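Long-range contact in eukaryotic peptide chain release factor GTP-binding subunit (Schizosaccharomyces pombe, PDB 1R5B), which is a GTP-binding release factor, eRF3, of the translation factor family, with a P-loop domain followed by two beta domains: residues G141-V149 with L260-K269. Residues are numbered along the deposited sequence; the frame is centred on the assembly and turned at random.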
loop_
_atom_site.group_PDB
_atom_site.type_symbol
_atom_site.label_atom_id
_atom_site.label_comp_id
_atom_site.label_asym_id
_atom_site.label_seq_id
_atom_site.Cartn_x
_atom_site.Cartn_y
_atom_site.Cartn_z
ATOM N N GLY A 141 -11.554 0.172 -9.627
ATOM C CA GLY A 141 -11.495 -1.243 -9.926
ATOM C C GLY A 141 -10.164 -1.596 -10.552
ATOM O O GLY A 141 -9.134 -1.075 -10.124
ATOM N N ALA A 142 -10.194 -2.478 -11.563
ATOM C CA ALA A 142 -8.982 -2.945 -12.274
ATOM C C ALA A 142 -8.430 -1.939 -13.323
ATOM O O ALA A 142 -7.392 -2.203 -13.956
ATOM C CB ALA A 142 -9.251 -4.312 -12.932
ATOM N N SER A 143 -9.135 -0.815 -13.516
ATOM C CA SER A 143 -8.654 0.317 -14.324
ATOM C C SER A 143 -8.804 1.651 -13.559
ATOM O O SER A 143 -8.865 2.728 -14.181
ATOM C CB SER A 143 -9.412 0.398 -15.658
ATOM O OG SER A 143 -9.339 -0.813 -16.391
ATOM N N GLN A 144 -8.886 1.573 -12.224
ATOM C CA GLN A 144 -8.797 2.750 -11.359
ATOM C C GLN A 144 -7.367 2.816 -10.860
ATOM O O GLN A 144 -6.844 1.866 -10.287
ATOM C CB GLN A 144 -9.791 2.660 -10.196
ATOM C CG GLN A 144 -9.759 3.808 -9.177
ATOM C CD GLN A 144 -9.891 5.208 -9.798
ATOM O OE1 GLN A 144 -10.922 5.517 -10.422
ATOM N NE2 GLN A 144 -8.862 6.064 -9.605
ATOM N N ALA A 145 -6.721 3.934 -11.113
ATOM C CA ALA A 145 -5.334 4.127 -10.710
ATOM C C ALA A 145 -5.212 4.330 -9.201
ATOM O O ALA A 145 -6.078 4.915 -8.587
ATOM C CB ALA A 145 -4.752 5.320 -11.438
ATOM N N ASP A 146 -4.138 3.818 -8.619
ATOM C CA ASP A 146 -3.765 4.143 -7.249
ATOM C C ASP A 146 -2.901 5.388 -7.202
ATOM O O ASP A 146 -2.972 6.154 -6.249
ATOM C CB ASP A 146 -2.987 3.001 -6.606
ATOM C CG ASP A 146 -3.827 1.764 -6.407
ATOM O OD1 ASP A 146 -4.884 1.848 -5.761
ATOM O OD2 ASP A 146 -3.510 0.661 -6.870
ATOM N N ILE A 147 -2.076 5.571 -8.224
ATOM C CA ILE A 147 -1.087 6.635 -8.266
ATOM C C ILE A 147 -1.122 7.285 -9.645
ATOM O O ILE A 147 -1.149 6.596 -10.649
ATOM C CB ILE A 147 0.320 6.066 -8.023
ATOM C CG1 ILE A 147 0.442 5.418 -6.637
ATOM C CG2 ILE A 147 1.371 7.155 -8.177
ATOM C CD1 ILE A 147 1.628 4.441 -6.531
ATOM N N GLY A 148 -1.139 8.605 -9.686
ATOM C CA GLY A 148 -1.065 9.363 -10.919
ATOM C C GLY A 148 0.231 10.136 -10.900
ATOM O O GLY A 148 0.540 10.785 -9.906
ATOM N N VAL A 149 1.014 10.014 -11.965
ATOM C CA VAL A 149 2.281 10.720 -12.080
ATOM C C VAL A 149 2.187 11.670 -13.270
ATOM O O VAL A 149 2.048 11.220 -14.411
ATOM C CB VAL A 149 3.461 9.764 -12.291
ATOM C CG1 VAL A 149 4.773 10.558 -12.368
ATOM C CG2 VAL A 149 3.546 8.730 -11.158
ATOM N N LEU A 260 7.562 5.986 -4.521
ATOM C CA LEU A 260 6.464 5.121 -4.965
ATOM C C LEU A 260 6.341 3.872 -4.071
ATOM O O LEU A 260 5.246 3.378 -3.822
ATOM C CB LEU A 260 6.692 4.677 -6.408
ATOM C CG LEU A 260 5.913 5.306 -7.577
ATOM C CD1 LEU A 260 5.485 6.718 -7.307
ATOM C CD2 LEU A 260 6.741 5.206 -8.876
ATOM N N ASP A 261 7.477 3.397 -3.566
ATOM C CA ASP A 261 7.510 2.192 -2.765
ATOM C C ASP A 261 6.833 2.335 -1.404
ATOM O O ASP A 261 6.117 1.446 -0.991
ATOM C CB ASP A 261 8.957 1.724 -2.570
ATOM C CG ASP A 261 9.034 0.372 -1.906
ATOM O OD1 ASP A 261 8.585 -0.610 -2.519
ATOM O OD2 ASP A 261 9.517 0.194 -0.771
ATOM N N SER A 262 7.079 3.435 -0.710
ATOM C CA SER A 262 6.581 3.613 0.663
ATOM C C SER A 262 5.396 4.595 0.764
ATOM O O SER A 262 4.850 4.794 1.840
ATOM C CB SER A 262 7.725 4.081 1.566
ATOM O OG SER A 262 8.308 5.261 1.045
ATOM N N MET A 263 5.038 5.202 -0.368
ATOM C CA MET A 263 3.822 6.002 -0.552
ATOM C C MET A 263 2.628 5.371 0.129
ATOM O O MET A 263 2.319 4.214 -0.057
ATOM C CB MET A 263 3.437 5.998 -2.036
ATOM C CG MET A 263 3.485 7.267 -2.674
ATOM S SD MET A 263 2.887 7.132 -4.324
ATOM C CE MET A 263 1.600 8.341 -4.116
ATOM N N THR A 264 1.874 6.189 0.791
ATOM C CA THR A 264 0.786 5.724 1.597
ATOM C C THR A 264 -0.582 6.014 0.933
ATOM O O THR A 264 -1.523 5.243 1.079
ATOM C CB THR A 264 0.975 6.394 2.941
ATOM O OG1 THR A 264 0.793 5.435 3.966
ATOM C CG2 THR A 264 0.008 7.461 3.186
ATOM N N HIS A 265 -0.672 7.094 0.171
ATOM C CA HIS A 265 -1.926 7.463 -0.474
ATOM C C HIS A 265 -2.106 6.705 -1.790
ATOM O O HIS A 265 -1.628 7.149 -2.808
ATOM C CB HIS A 265 -1.937 8.965 -0.717
ATOM C CG HIS A 265 -3.281 9.529 -1.032
ATOM N ND1 HIS A 265 -3.968 9.233 -2.193
ATOM C CD2 HIS A 265 -4.055 10.399 -0.347
ATOM C CE1 HIS A 265 -5.111 9.900 -2.200
ATOM N NE2 HIS A 265 -5.187 10.612 -1.091
ATOM N N LEU A 266 -2.759 5.540 -1.735
ATOM C CA LEU A 266 -3.167 4.797 -2.924
ATOM C C LEU A 266 -4.701 4.889 -3.063
ATOM O O LEU A 266 -5.441 4.433 -2.188
ATOM C CB LEU A 266 -2.730 3.329 -2.811
ATOM C CG LEU A 266 -1.261 3.014 -2.491
ATOM C CD1 LEU A 266 -1.004 1.537 -2.553
ATOM C CD2 LEU A 266 -0.339 3.681 -3.408
ATOM N N GLU A 267 -5.176 5.462 -4.160
ATOM C CA GLU A 267 -6.599 5.805 -4.291
ATOM C C GLU A 267 -7.589 4.676 -4.046
ATOM O O GLU A 267 -8.569 4.903 -3.379
ATOM C CB GLU A 267 -6.914 6.407 -5.649
ATOM C CG GLU A 267 -6.200 7.706 -5.966
ATOM C CD GLU A 267 -6.521 8.846 -5.003
ATOM O OE1 GLU A 267 -7.559 8.821 -4.308
ATOM O OE2 GLU A 267 -5.697 9.780 -4.968
ATOM N N ARG A 268 -7.364 3.479 -4.587
ATOM C CA ARG A 268 -8.309 2.390 -4.358
ATOM C C ARG A 268 -8.427 2.069 -2.871
ATOM O O ARG A 268 -9.524 1.836 -2.372
ATOM C CB ARG A 268 -7.930 1.121 -5.128
ATOM C CG ARG A 268 -8.083 1.256 -6.642
ATOM C CD ARG A 268 -7.724 0.013 -7.440
ATOM N NE ARG A 268 -6.363 -0.445 -7.161
ATOM C CZ ARG A 268 -5.912 -1.665 -7.416
ATOM N NH1 ARG A 268 -6.695 -2.572 -7.971
ATOM N NH2 ARG A 268 -4.663 -1.983 -7.109
ATOM N N LYS A 269 -7.285 2.054 -2.186
ATOM C CA LYS A 269 -7.209 1.747 -0.751
ATOM C C LYS A 269 -7.824 2.887 0.077
ATOM O O LYS A 269 -8.527 2.629 1.036
ATOM C CB LYS A 269 -5.751 1.527 -0.329
ATOM C CG LYS A 269 -5.533 0.600 0.823
ATOM C CD LYS A 269 -4.056 0.577 1.265
ATOM C CE LYS A 269 -3.187 -0.350 0.428
ATOM N NZ LYS A 269 -1.709 -0.076 0.653
HETATM O O HOH W 1 -1.566 8.461 -4.970
#
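OD1 of D146 is gripped twice by R268: it takes the backbone N of R268 at 3.2 Å, nearly along its C-O bond, and also NE of R268 at 3.1 Å in a fairly straight bond (164°). OD2 of D146 receives NH2 of R268 at 2.9 Å on its syn lone pair and, in a more bent bond, NE of R268, with the backbone N of N45 on strand 42-50 as another donor. The arginine thus offers its NE side, with the two planes turned 48° apart. A bend at chi3 (-56°) swings the guanidinium back to the acid, while CD of R268 passes 3.2 Å from G141 O, at the beta turn 141-144. Aspartate suits this buried place because its short side chain lets one carboxylate reach both the first turn of helix 267-270 and the arginine.

The main chain of D146 adds a second tie: its O accepts E267 N at 3.1 Å, on a lone pair in the carbonyl plane. CB and CG of E267 lie against A145 O, after which the chain bends at chi2 and takes OE2 away to N182 N.

Next to this polar patch, the two branches of I147 let it meet L266 and M263 with one and L260 with the other. CG1 lies 3.7 Å from CD2 of L266, the two side chains running side by side, and CD1 lies 3.7 Å from SD of M263, whose unbranched chain crosses that of the isoleucine. CG2 reaches CD1 of L260 at 4.2 Å. F123 of strand 121-125 also touches I147.

The contact fastens the start of strand 147-153 to the connection between helices 256-262 and 267-270. With several donors around it, D146 is probably kept ionised, its charge largely balanced by R268 and perhaps favoured by the amino end of helix 267-270.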